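Local coordinates for protein uracil-dna glycosylase (PDB 4UQM) that belongs to the uracil-DNA glycosylase superfamily and folds as a compact single-domain alpha/beta protein with helices packed around a central parallel beta-sheet, at residues A[64-69]-A[139-144]; A[56-61]-A[89-94]; A[95-100]-A[128-133]; A[143-148]-A[161-166]. The protein carries 1 engineered substitution. All blocks are in the same frame, centred on the assembly; numbering follows the deposited sequence.

Contact 1. Residues A[64-69]-A[139-144]; sequences FNALRY and LLLNAV
Helix 65-69 runs nearly antiparallel to strand 139-142, their short axes 7.6 Å apart at closest approach and 165° apart in direction, and the backbones come nearest at Ala-66 CA and Leu-140 CA, 5.7 Å from each other. The strand is an outermost member of the four-stranded parallel sheet at the core of the uracil-DNA glycosylase fold, bonded through its backbone to strand 77-81. Ala-66 turns its small methyl toward the strand, which suits the close approach: CB lies 3.4 Å from Leu-140 O, a carbonyl that also takes a backbone bond from Ser-95. Leu-141 CD1 reaches the same methyl more loosely, at 4.4 Å. In Leu-139, CG is anti to the backbone N (chi1 -178°) and the chain then turns at chi2 (68°), which brings CD1 to 3.3 Å from Ala-66 O. That same CD1 meets Leu-67 CD2 at 4.3 Å; the CB of Leu-67 leads off from the strand, but its branched end comes back to it. Both leucines also pack on Trp-27 of helix 25-35. No direct hydrogen bond joins the two segments. Instead one water bridges their backbones, accepting from Leu-140 N at 3.0 Å and donating to Ala-66 O at 3.1 Å.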
loop_
_atom_site.group_PDB
_atom_site.type_symbol
_atom_site.label_atom_id
_atom_site.label_comp_id
_atom_site.label_asym_id
_atom_site.label_seq_id
_atom_site.Cartn_x
_atom_site.Cartn_y
_atom_site.Cartn_z
ATOM N N PHE A 64 -6.932 7.258 4.115
ATOM C CA PHE A 64 -7.029 7.155 2.656
ATOM C C PHE A 64 -5.883 7.900 1.952
ATOM O O PHE A 64 -5.960 8.153 0.725
ATOM C CB PHE A 64 -8.395 7.665 2.198
ATOM C CG PHE A 64 -9.530 6.784 2.639
ATOM C CD1 PHE A 64 -9.816 5.600 1.961
ATOM C CD2 PHE A 64 -10.326 7.116 3.725
ATOM C CE1 PHE A 64 -10.852 4.754 2.390
ATOM C CE2 PHE A 64 -11.352 6.275 4.135
ATOM C CZ PHE A 64 -11.603 5.105 3.463
ATOM N N ASN A 65 -4.795 8.222 2.670
ATOM C CA ASN A 65 -3.714 8.979 2.054
ATOM C C ASN A 65 -3.067 8.350 0.838
ATOM O O ASN A 65 -2.595 9.091 -0.002
ATOM C CB ASN A 65 -2.633 9.381 3.049
ATOM C CG ASN A 65 -3.061 10.563 3.913
ATOM O OD1 ASN A 65 -4.126 11.159 3.717
ATOM N ND2 ASN A 65 -2.278 10.866 4.918
ATOM N N ALA A 66 -2.989 7.039 0.745
ATOM C CA ALA A 66 -2.378 6.453 -0.460
ATOM C C ALA A 66 -3.109 6.914 -1.713
ATOM O O ALA A 66 -2.481 7.144 -2.753
ATOM C CB ALA A 66 -2.361 4.933 -0.390
ATOM N N LEU A 67 -4.457 6.950 -1.662
ATOM C CA LEU A 67 -5.238 7.409 -2.820
ATOM C C LEU A 67 -5.011 8.883 -3.052
ATOM O O LEU A 67 -4.998 9.317 -4.200
ATOM C CB LEU A 67 -6.717 7.138 -2.577
ATOM C CG LEU A 67 -7.137 5.738 -2.168
ATOM C CD1 LEU A 67 -8.653 5.691 -2.003
ATOM C CD2 LEU A 67 -6.674 4.682 -3.124
ATOM N N ARG A 68 -4.890 9.681 -1.977
ATOM C CA ARG A 68 -4.598 11.096 -2.154
ATOM C C ARG A 68 -3.287 11.416 -2.838
ATOM O O ARG A 68 -3.185 12.401 -3.601
ATOM C CB ARG A 68 -4.647 11.836 -0.784
ATOM C CG ARG A 68 -6.033 11.752 -0.138
ATOM C CD ARG A 68 -6.162 12.678 1.064
ATOM N NE ARG A 68 -7.530 12.605 1.581
ATOM C CZ ARG A 68 -7.935 11.916 2.647
ATOM N NH1 ARG A 68 -7.102 11.193 3.374
ATOM N NH2 ARG A 68 -9.201 11.826 2.897
ATOM N N TYR A 69 -2.278 10.623 -2.564
ATOM C CA TYR A 69 -0.905 10.931 -3.059
ATOM C C TYR A 69 -0.636 10.287 -4.406
ATOM O O TYR A 69 0.246 10.759 -5.099
ATOM C CB TYR A 69 0.137 10.592 -1.955
ATOM C CG TYR A 69 -0.166 11.420 -0.696
ATOM C CD1 TYR A 69 -1.045 12.525 -0.761
ATOM C CD2 TYR A 69 0.316 11.093 0.566
ATOM C CE1 TYR A 69 -1.371 13.277 0.343
ATOM C CE2 TYR A 69 0.012 11.898 1.685
ATOM C CZ TYR A 69 -0.877 12.935 1.557
ATOM O OH TYR A 69 -1.311 13.818 2.582
ATOM N N LEU A 139 1.542 3.212 -5.715
ATOM C CA LEU A 139 0.453 3.247 -4.776
ATOM C C LEU A 139 0.824 2.345 -3.605
ATOM O O LEU A 139 0.983 1.147 -3.783
ATOM C CB LEU A 139 -0.842 2.795 -5.459
ATOM C CG LEU A 139 -2.105 2.818 -4.602
ATOM C CD1 LEU A 139 -2.538 4.222 -4.247
ATOM C CD2 LEU A 139 -3.251 2.202 -5.409
ATOM N N LEU A 140 0.948 2.948 -2.432
ATOM C CA LEU A 140 1.394 2.244 -1.237
ATOM C C LEU A 140 0.208 1.819 -0.375
ATOM O O LEU A 140 -0.205 2.518 0.545
ATOM C CB LEU A 140 2.404 3.137 -0.494
ATOM C CG LEU A 140 3.709 3.411 -1.265
ATOM C CD1 LEU A 140 4.443 4.548 -0.604
ATOM C CD2 LEU A 140 4.546 2.173 -1.204
ATOM N N LEU A 141 -0.327 0.669 -0.704
ATOM C CA LEU A 141 -1.595 0.172 -0.151
ATOM C C LEU A 141 -1.336 -0.934 0.873
ATOM O O LEU A 141 -0.319 -1.580 0.860
ATOM C CB LEU A 141 -2.507 -0.329 -1.276
ATOM C CG LEU A 141 -4.031 -0.307 -1.113
ATOM C CD1 LEU A 141 -4.526 1.118 -0.840
ATOM C CD2 LEU A 141 -4.732 -0.930 -2.331
ATOM N N ASN A 142 -2.326 -1.152 1.735
ATOM C CA ASN A 142 -2.423 -2.398 2.532
ATOM C C ASN A 142 -3.785 -3.018 2.292
ATOM O O ASN A 142 -4.734 -2.305 1.941
ATOM C CB ASN A 142 -2.295 -2.059 4.021
ATOM C CG ASN A 142 -0.865 -1.802 4.478
ATOM O OD1 ASN A 142 0.021 -2.609 4.239
ATOM N ND2 ASN A 142 -0.645 -0.701 5.232
ATOM N N ALA A 143 -3.872 -4.341 2.480
ATOM C CA ALA A 143 -5.120 -5.012 2.298
ATOM C C ALA A 143 -6.218 -4.523 3.239
ATOM O O ALA A 143 -7.426 -4.545 2.865
ATOM C CB ALA A 143 -4.940 -6.520 2.410
ATOM N N VAL A 144 -5.795 -4.182 4.452
ATOM C CA VAL A 144 -6.654 -3.672 5.512
ATOM C C VAL A 144 -6.074 -2.326 5.875
ATOM O O VAL A 144 -4.841 -2.195 5.987
ATOM C CB VAL A 144 -6.653 -4.680 6.715
ATOM C CG1 VAL A 144 -7.102 -4.078 8.029
ATOM C CG2 VAL A 144 -7.434 -5.932 6.319
HETATM O O HOH W 1 0.374 5.925 -2.631
#

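Contact 2. Residues A[56-61]-A[89-94]; sequences IYPPAP and NQAHGL
Pro-58 makes the closest touch: its CB rests 3.3 Å from Ala-91 O and 4.0 Å from Ala-91 CB, so this one ring carbon touches both the carbonyl oxygen and the methyl of Ala-91. Pro-59 extends the contact with CD, which is 3.7 Å from Ala-91 O and 3.9 Å from His-92 CD2. Proline and imidazole cross obliquely there. The CB of His-92 leads away from the prolines, but with CG anti to the carbonyl carbon (chi1 -63°) the ring comes back so that CD2 meets Pro-59. Beyond it Gly-93, at a positive phi of 92°, turns the chain past the Pro-58 ring. In the next shell, the peptide bond before Pro-58 is cis, which bends the chain just after strand 56-57, where Tyr-57 pairs through its backbone with Val-147. Arg-51 of helix 38-53 binds Pro-58 O through NH2, while Asn-65 ND2 makes a weak bond to His-92 O. Two loops of the glycosylase fold are thus joined without any hydrogen bond across them. Their fit depends on C-H groups of two prolines set against one carbonyl oxygen, a methyl and an imidazole, and polar anchoring comes from flanking residues.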
loop_
_atom_site.group_PDB
_atom_site.type_symbol
_atom_site.label_atom_id
_atom_site.label_comp_id
_atom_site.label_asym_id
_atom_site.label_seq_id
_atom_site.Cartn_x
_atom_site.Cartn_y
_atom_site.Cartn_z
ATOM N N ILE A 56 -6.622 3.394 17.583
ATOM C CA ILE A 56 -6.636 2.826 16.221
ATOM C C ILE A 56 -5.688 3.644 15.319
ATOM O O ILE A 56 -5.726 4.848 15.314
ATOM C CB ILE A 56 -8.071 2.831 15.592
ATOM C CG1 ILE A 56 -9.066 2.119 16.521
ATOM C CG2 ILE A 56 -8.124 2.312 14.186
ATOM C CD1 ILE A 56 -8.689 0.680 16.853
ATOM N N TYR A 57 -4.893 2.938 14.501
ATOM C CA TYR A 57 -3.952 3.539 13.601
ATOM C C TYR A 57 -4.313 3.190 12.153
ATOM O O TYR A 57 -4.929 2.171 11.883
ATOM C CB TYR A 57 -2.550 3.009 13.896
ATOM C CG TYR A 57 -2.044 3.309 15.286
ATOM C CD1 TYR A 57 -2.056 4.585 15.829
ATOM C CD2 TYR A 57 -1.564 2.275 16.088
ATOM C CE1 TYR A 57 -1.554 4.820 17.104
ATOM C CE2 TYR A 57 -1.048 2.509 17.342
ATOM C CZ TYR A 57 -1.057 3.775 17.855
ATOM O OH TYR A 57 -0.570 4.013 19.130
ATOM N N PRO A 58 -3.929 4.055 11.193
ATOM C CA PRO A 58 -3.397 5.391 11.410
ATOM C C PRO A 58 -4.517 6.333 11.882
ATOM O O PRO A 58 -5.665 5.943 11.956
ATOM C CB PRO A 58 -2.971 5.802 9.998
ATOM C CG PRO A 58 -4.005 5.123 9.125
ATOM C CD PRO A 58 -4.211 3.782 9.791
ATOM N N PRO A 59 -4.165 7.570 12.196
ATOM C CA PRO A 59 -5.206 8.575 12.495
ATOM C C PRO A 59 -6.234 8.639 11.372
ATOM O O PRO A 59 -5.908 8.439 10.167
ATOM C CB PRO A 59 -4.409 9.878 12.599
ATOM C CG PRO A 59 -3.021 9.415 13.045
ATOM C CD PRO A 59 -2.822 8.161 12.283
ATOM N N ALA A 60 -7.496 8.887 11.744
ATOM C CA ALA A 60 -8.563 8.834 10.751
ATOM C C ALA A 60 -8.314 9.766 9.535
ATOM O O ALA A 60 -8.589 9.349 8.414
ATOM C CB ALA A 60 -9.915 9.125 11.391
ATOM N N PRO A 61 -7.763 10.985 9.740
ATOM C CA PRO A 61 -7.501 11.816 8.560
ATOM C C PRO A 61 -6.528 11.239 7.560
ATOM O O PRO A 61 -6.431 11.767 6.458
ATOM C CB PRO A 61 -6.969 13.118 9.175
ATOM C CG PRO A 61 -7.593 13.142 10.570
ATOM C CD PRO A 61 -7.466 11.726 10.997
ATOM N N ASN A 89 2.629 6.602 16.307
ATOM C CA ASN A 89 3.233 7.519 15.357
ATOM C C ASN A 89 4.062 6.844 14.293
ATOM O O ASN A 89 5.117 7.346 13.917
ATOM C CB ASN A 89 3.922 8.667 16.061
ATOM C CG ASN A 89 4.306 9.832 15.132
ATOM O OD1 ASN A 89 3.737 10.049 14.049
ATOM N ND2 ASN A 89 5.335 10.494 15.488
ATOM N N GLN A 90 3.558 5.698 13.826
ATOM C CA GLN A 90 4.171 5.004 12.711
ATOM C C GLN A 90 3.357 5.161 11.448
ATOM O O GLN A 90 3.753 5.844 10.501
ATOM C CB GLN A 90 4.414 3.534 13.059
ATOM C CG GLN A 90 5.417 3.350 14.155
ATOM C CD GLN A 90 5.673 1.883 14.448
ATOM O OE1 GLN A 90 4.726 1.092 14.569
ATOM N NE2 GLN A 90 6.928 1.495 14.520
ATOM N N ALA A 91 2.206 4.488 11.401
ATOM C CA ALA A 91 1.377 4.523 10.198
ATOM C C ALA A 91 0.750 5.883 9.929
ATOM O O ALA A 91 0.158 6.510 10.834
ATOM C CB ALA A 91 0.255 3.472 10.217
ATOM N N HIS A 92 0.803 6.315 8.671
ATOM C CA HIS A 92 0.047 7.515 8.236
ATOM C C HIS A 92 -0.536 7.352 6.844
ATOM O O HIS A 92 -0.819 8.360 6.164
ATOM C CB HIS A 92 0.840 8.815 8.380
ATOM C CG HIS A 92 1.181 9.106 9.792
ATOM N ND1 HIS A 92 2.383 8.698 10.309
ATOM C CD2 HIS A 92 0.479 9.633 10.820
ATOM C CE1 HIS A 92 2.421 9.005 11.583
ATOM N NE2 HIS A 92 1.295 9.584 11.916
ATOM N N GLY A 93 -0.917 6.130 6.502
ATOM C CA GLY A 93 -1.712 5.884 5.307
ATOM C C GLY A 93 -0.937 5.569 4.047
ATOM O O GLY A 93 -1.526 5.179 3.089
ATOM N N LEU A 94 0.385 5.689 4.042
ATOM C CA LEU A 94 1.183 5.183 2.910
ATOM C C LEU A 94 1.883 3.956 3.457
ATOM O O LEU A 94 2.668 4.059 4.374
ATOM C CB LEU A 94 2.261 6.193 2.461
ATOM C CG LEU A 94 1.856 7.534 1.908
ATOM C CD1 LEU A 94 3.109 8.262 1.452
ATOM C CD2 LEU A 94 0.909 7.302 0.795
#

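Contact 3. Residues A[95-100]-A[128-133]; sequences SFSVRP and GYLRSW
In this alpha/beta fold the long connection from strand 77-81 to helix 106-118 is tied here to the turn leading into helix 131-134 by two hydrogen bonds, one to the Ser-97 hydroxyl, and a bridging water. Val-98 N donates to Gly-128 O over 2.9 Å in a nearly straight bond (170° at the hydrogen), although it approaches from above the carbonyl plane. Ser-97 OG, anti to its own backbone N (chi1 -172°), accepts from Leu-130 N at 2.9 Å. Leu-130 is the N-cap residue, and its O in turn receives Trp-133 N in the first turn of the helix. A water completes the set, accepting from Gly-128 N and donating to Arg-99 O at 2.7 Å; Tyr-129 N is taken by His-127 ND1. Ser-95 OG turns away to Leu-141 O, and Phe-96 O is bonded to Tyr-85 OH. Around these bonds the fit is close: Val-98 CG2 lies 3.7 Å from Gly-128 CA, and Leu-130 CD1 packs 4.1 Å from Phe-96 CB. The ring of Tyr-129 has Val-98 O near its plane at one edge, while Pro-100 CD sits over a face, 4.0 Å from the centroid and 19° off the normal, in a CH-pi contact.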
loop_
_atom_site.group_PDB
_atom_site.type_symbol
_atom_site.label_atom_id
_atom_site.label_comp_id
_atom_site.label_asym_id
_atom_site.label_seq_id
_atom_site.Cartn_x
_atom_site.Cartn_y
_atom_site.Cartn_z
ATOM N N SER A 95 1.538 2.782 2.914
ATOM C CA SER A 95 2.058 1.556 3.481
ATOM C C SER A 95 3.575 1.564 3.573
ATOM O O SER A 95 4.284 1.969 2.643
ATOM C CB SER A 95 1.545 0.327 2.757
ATOM O OG SER A 95 2.018 0.215 1.417
ATOM N N PHE A 96 4.053 1.068 4.711
ATOM C CA PHE A 96 5.469 0.946 5.048
ATOM C C PHE A 96 6.196 2.219 5.394
ATOM O O PHE A 96 7.316 2.149 5.930
ATOM C CB PHE A 96 6.232 0.161 3.985
ATOM C CG PHE A 96 5.642 -1.207 3.748
ATOM C CD1 PHE A 96 5.891 -2.222 4.690
ATOM C CD2 PHE A 96 4.759 -1.499 2.724
ATOM C CE1 PHE A 96 5.311 -3.452 4.577
ATOM C CE2 PHE A 96 4.175 -2.758 2.620
ATOM C CZ PHE A 96 4.448 -3.753 3.555
ATOM N N SER A 97 5.601 3.386 5.112
ATOM C CA SER A 97 6.279 4.666 5.312
ATOM C C SER A 97 6.162 5.151 6.770
ATOM O O SER A 97 5.170 4.919 7.461
ATOM C CB SER A 97 5.646 5.709 4.412
ATOM O OG SER A 97 6.317 6.949 4.378
ATOM N N VAL A 98 7.171 5.878 7.214
ATOM C CA VAL A 98 7.073 6.651 8.444
ATOM C C VAL A 98 7.498 8.081 8.157
ATOM O O VAL A 98 8.292 8.361 7.241
ATOM C CB VAL A 98 7.884 6.024 9.610
ATOM C CG1 VAL A 98 7.297 4.691 9.995
ATOM C CG2 VAL A 98 9.355 5.837 9.303
ATOM N N ARG A 99 7.005 8.983 9.002
ATOM C CA ARG A 99 7.258 10.416 8.837
ATOM C C ARG A 99 8.702 10.772 9.131
ATOM O O ARG A 99 9.387 10.044 9.827
ATOM C CB ARG A 99 6.278 11.247 9.669
ATOM C CG ARG A 99 4.819 11.061 9.226
ATOM C CD ARG A 99 4.551 11.785 7.946
ATOM N NE ARG A 99 3.176 11.682 7.422
ATOM C CZ ARG A 99 2.096 12.328 7.865
ATOM N NH1 ARG A 99 2.145 13.104 8.939
ATOM N NH2 ARG A 99 0.929 12.154 7.242
ATOM N N PRO A 100 9.178 11.916 8.578
ATOM C CA PRO A 100 10.503 12.390 8.984
ATOM C C PRO A 100 10.618 12.472 10.516
ATOM O O PRO A 100 9.679 12.927 11.217
ATOM C CB PRO A 100 10.617 13.773 8.293
ATOM C CG PRO A 100 9.640 13.691 7.168
ATOM C CD PRO A 100 8.516 12.838 7.645
ATOM N N GLY A 128 12.516 7.053 6.970
ATOM C CA GLY A 128 11.623 6.078 6.364
ATOM C C GLY A 128 10.450 6.644 5.584
ATOM O O GLY A 128 9.426 5.977 5.441
ATOM N N TYR A 129 10.592 7.859 5.055
ATOM C CA TYR A 129 9.494 8.597 4.410
ATOM C C TYR A 129 9.461 8.314 2.927
ATOM O O TYR A 129 10.421 8.632 2.208
ATOM C CB TYR A 129 9.701 10.067 4.676
ATOM C CG TYR A 129 8.590 10.964 4.265
ATOM C CD1 TYR A 129 7.313 10.804 4.719
ATOM C CD2 TYR A 129 8.863 12.061 3.453
ATOM C CE1 TYR A 129 6.285 11.705 4.359
ATOM C CE2 TYR A 129 7.891 12.971 3.130
ATOM C CZ TYR A 129 6.600 12.774 3.549
ATOM O OH TYR A 129 5.576 13.701 3.244
ATOM N N LEU A 130 8.354 7.713 2.471
ATOM C CA LEU A 130 8.279 7.155 1.118
ATOM C C LEU A 130 7.424 7.973 0.166
ATOM O O LEU A 130 7.071 7.507 -0.916
ATOM C CB LEU A 130 7.790 5.709 1.196
ATOM C CG LEU A 130 8.541 4.792 2.147
ATOM C CD1 LEU A 130 7.875 3.412 2.115
ATOM C CD2 LEU A 130 10.004 4.683 1.797
ATOM N N ARG A 131 7.151 9.235 0.518
ATOM C CA ARG A 131 6.305 10.090 -0.310
ATOM C C ARG A 131 6.847 10.193 -1.741
ATOM O O ARG A 131 6.062 10.269 -2.713
ATOM C CB ARG A 131 6.167 11.482 0.293
ATOM C CG ARG A 131 5.330 12.453 -0.532
ATOM C CD ARG A 131 5.302 13.840 0.048
ATOM N NE ARG A 131 6.606 14.577 0.098
ATOM C CZ ARG A 131 6.883 15.667 0.842
ATOM N NH1 ARG A 131 5.984 16.205 1.647
ATOM N NH2 ARG A 131 8.102 16.226 0.785
ATOM N N SER A 132 8.166 10.201 -1.880
ATOM C CA SER A 132 8.769 10.353 -3.223
ATOM C C SER A 132 8.532 9.142 -4.115
ATOM O O SER A 132 8.624 9.277 -5.344
ATOM C CB SER A 132 10.253 10.719 -3.162
ATOM O OG SER A 132 10.987 9.656 -2.612
ATOM N N TRP A 133 8.182 8.004 -3.553
ATOM C CA TRP A 133 7.737 6.862 -4.355
ATOM C C TRP A 133 6.275 7.064 -4.802
ATOM O O TRP A 133 5.920 6.853 -5.950
ATOM C CB TRP A 133 7.818 5.540 -3.586
ATOM C CG TRP A 133 9.197 5.021 -3.309
ATOM C CD1 TRP A 133 10.384 5.502 -3.778
ATOM C CD2 TRP A 133 9.523 3.895 -2.486
ATOM N NE1 TRP A 133 11.423 4.755 -3.274
ATOM C CE2 TRP A 133 10.911 3.733 -2.520
ATOM C CE3 TRP A 133 8.757 2.956 -1.796
ATOM C CZ2 TRP A 133 11.560 2.743 -1.794
ATOM C CZ3 TRP A 133 9.414 1.933 -1.119
ATOM C CH2 TRP A 133 10.792 1.833 -1.121
HETATM O O HOH W 2 11.719 8.726 9.223
#

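Contact 4. Residues A[143-148]-A[161-166]; sequences AVLTVR and EHFTDA
Residues 143-145, in the loop that connects strand 138-142 to strand 147-148, pass beside helix 160-172, and the backbones come closest at Ala-143 CA and Thr-164 CA, 5.9 Å apart. One short bond fastens them. Thr-164 OG1, placed between its backbone N and carbonyl carbon (chi1 59°), donates to Ala-143 O over 2.7 Å, lying in the carbonyl plane and on a lone pair. The same hydroxyl accepts from Lys-190 NZ, whose charge would be expected to strengthen it as a donor. Thr-164 CG2 flanks this bond, 3.3 Å from Ala-143 O, and slides past Leu-145 in the opposite direction, 4.2 Å from Leu-145 CG. Farther along, Leu-145 CD1 meets Phe-163 CE2 at 4.1 Å, the two side chains crossing at about a right angle. Val-144 and Glu-161 lie side by side and point the same way; the bend of Glu-161 at chi2 (84°) brings OE2 to 3.3 Å from Val-144 CG2, while that oxygen accepts a hydrogen bond from Gly-157 N. The loop itself is bonded through the backbone to Gly-81, the last residue of the neighbouring strand 77-81, and to Gln-82 just after it. On the helix side Phe-163 continues the packing to Leu-31 of helix 25-35 and Tyr-39 of helix 38-53, so this turn of helix 160-172 meets the loop through Thr-164 and both helices through Phe-163.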
loop_
_atom_site.group_PDB
_atom_site.type_symbol
_atom_site.label_atom_id
_atom_site.label_comp_id
_atom_site.label_asym_id
_atom_site.label_seq_id
_atom_site.Cartn_x
_atom_site.Cartn_y
_atom_site.Cartn_z
ATOM N N ALA A 143 -3.872 -4.341 2.480
ATOM C CA ALA A 143 -5.120 -5.012 2.298
ATOM C C ALA A 143 -6.218 -4.523 3.239
ATOM O O ALA A 143 -7.426 -4.545 2.865
ATOM C CB ALA A 143 -4.940 -6.520 2.410
ATOM N N VAL A 144 -5.795 -4.182 4.452
ATOM C CA VAL A 144 -6.654 -3.672 5.512
ATOM C C VAL A 144 -6.074 -2.326 5.875
ATOM O O VAL A 144 -4.841 -2.195 5.987
ATOM C CB VAL A 144 -6.653 -4.680 6.715
ATOM C CG1 VAL A 144 -7.102 -4.078 8.029
ATOM C CG2 VAL A 144 -7.434 -5.932 6.319
ATOM N N LEU A 145 -6.931 -1.292 6.063
ATOM C CA LEU A 145 -6.433 0.085 6.166
ATOM C C LEU A 145 -6.441 0.707 7.539
ATOM O O LEU A 145 -6.032 1.879 7.725
ATOM C CB LEU A 145 -7.186 0.969 5.165
ATOM C CG LEU A 145 -6.959 0.605 3.677
ATOM C CD1 LEU A 145 -7.674 1.643 2.846
ATOM C CD2 LEU A 145 -5.481 0.653 3.276
ATOM N N THR A 146 -6.829 -0.095 8.548
ATOM C CA THR A 146 -6.701 0.343 9.955
ATOM C C THR A 146 -6.275 -0.861 10.803
ATOM O O THR A 146 -6.352 -2.022 10.353
ATOM C CB THR A 146 -8.054 0.869 10.489
ATOM O OG1 THR A 146 -9.088 -0.101 10.305
ATOM C CG2 THR A 146 -8.456 2.196 9.836
ATOM N N VAL A 147 -5.826 -0.588 12.016
ATOM C CA VAL A 147 -5.406 -1.622 12.957
ATOM C C VAL A 147 -5.521 -1.102 14.371
ATOM O O VAL A 147 -5.369 0.085 14.632
ATOM C CB VAL A 147 -3.959 -2.042 12.651
ATOM C CG1 VAL A 147 -2.965 -0.898 12.852
ATOM C CG2 VAL A 147 -3.550 -3.266 13.458
ATOM N N ARG A 148 -5.872 -1.977 15.291
ATOM C CA ARG A 148 -5.838 -1.643 16.722
ATOM C C ARG A 148 -4.397 -1.659 17.226
ATOM O O ARG A 148 -3.586 -2.539 16.843
ATOM C CB ARG A 148 -6.695 -2.660 17.493
ATOM C CG ARG A 148 -7.090 -2.276 18.884
ATOM C CD ARG A 148 -7.902 -3.409 19.497
ATOM N NE ARG A 148 -9.098 -3.896 18.751
ATOM C CZ ARG A 148 -9.744 -5.027 18.989
ATOM N NH1 ARG A 148 -9.379 -5.845 19.959
ATOM N NH2 ARG A 148 -10.780 -5.362 18.289
ATOM N N GLU A 161 -11.457 -5.588 3.202
ATOM C CA GLU A 161 -11.055 -6.395 2.044
ATOM C C GLU A 161 -11.941 -6.195 0.848
ATOM O O GLU A 161 -11.434 -6.204 -0.276
ATOM C CB GLU A 161 -11.006 -7.884 2.409
ATOM C CG GLU A 161 -9.910 -8.258 3.402
ATOM C CD GLU A 161 -10.238 -8.067 4.877
ATOM O OE1 GLU A 161 -11.314 -7.490 5.226
ATOM O OE2 GLU A 161 -9.408 -8.545 5.713
ATOM N N HIS A 162 -13.231 -5.922 1.056
ATOM C CA HIS A 162 -14.097 -5.614 -0.084
ATOM C C HIS A 162 -13.676 -4.283 -0.709
ATOM O O HIS A 162 -13.688 -4.120 -1.913
ATOM C CB HIS A 162 -15.540 -5.509 0.383
ATOM C CG HIS A 162 -16.118 -6.787 0.862
ATOM N ND1 HIS A 162 -16.139 -7.919 0.081
ATOM C CD2 HIS A 162 -16.758 -7.101 2.010
ATOM C CE1 HIS A 162 -16.749 -8.893 0.746
ATOM N NE2 HIS A 162 -17.105 -8.427 1.934
ATOM N N PHE A 163 -13.357 -3.315 0.129
ATOM C CA PHE A 163 -12.942 -1.999 -0.372
ATOM C C PHE A 163 -11.598 -2.091 -1.107
ATOM O O PHE A 163 -11.454 -1.539 -2.214
ATOM C CB PHE A 163 -12.831 -1.018 0.772
ATOM C CG PHE A 163 -12.379 0.353 0.328
ATOM C CD1 PHE A 163 -13.273 1.205 -0.304
ATOM C CD2 PHE A 163 -11.040 0.733 0.448
ATOM C CE1 PHE A 163 -12.834 2.435 -0.787
ATOM C CE2 PHE A 163 -10.606 1.961 -0.008
ATOM C CZ PHE A 163 -11.506 2.837 -0.601
ATOM N N THR A 164 -10.624 -2.784 -0.534
ATOM C CA THR A 164 -9.354 -2.889 -1.239
ATOM C C THR A 164 -9.448 -3.823 -2.453
ATOM O O THR A 164 -8.714 -3.622 -3.420
ATOM C CB THR A 164 -8.172 -3.229 -0.319
ATOM O OG1 THR A 164 -8.428 -4.456 0.329
ATOM C CG2 THR A 164 -7.957 -2.125 0.670
ATOM N N ASP A 165 -10.379 -4.775 -2.479
ATOM C CA ASP A 165 -10.713 -5.465 -3.770
ATOM C C ASP A 165 -11.129 -4.449 -4.836
ATOM O O ASP A 165 -10.716 -4.534 -5.984
ATOM C CB ASP A 165 -11.884 -6.465 -3.614
ATOM C CG ASP A 165 -11.501 -7.792 -2.916
ATOM O OD1 ASP A 165 -10.299 -8.058 -2.717
ATOM O OD2 ASP A 165 -12.476 -8.538 -2.634
ATOM N N ALA A 166 -11.997 -3.498 -4.461
ATOM C CA ALA A 166 -12.471 -2.498 -5.411
ATOM C C ALA A 166 -11.338 -1.611 -5.914
ATOM O O ALA A 166 -11.303 -1.259 -7.114
ATOM C CB ALA A 166 -13.610 -1.670 -4.809
#

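Overall arrangement
From the N terminus, residues 56-61 open first and contact 2 closes their loop at 89-94, after helix 65-69 and strand 77-81. Contact 1 has meanwhile opened at 64-69 and closes only at 139-144, so the two cross. Contact 3, from 95-100 to 128-133, is a smaller loop lying wholly within that of contact 1, with helix 106-118 in its span. Contact 4 starts on residues 143 and 144, where contact 1 ends, and closes at 161-166. Tyr-57 and Val-147 link contacts 2 and 4 through the small antiparallel sheet. Contacts 3 and 4 lie on opposite sides of the chain's centre, and strand 138-142 connects both regions to the central sheet.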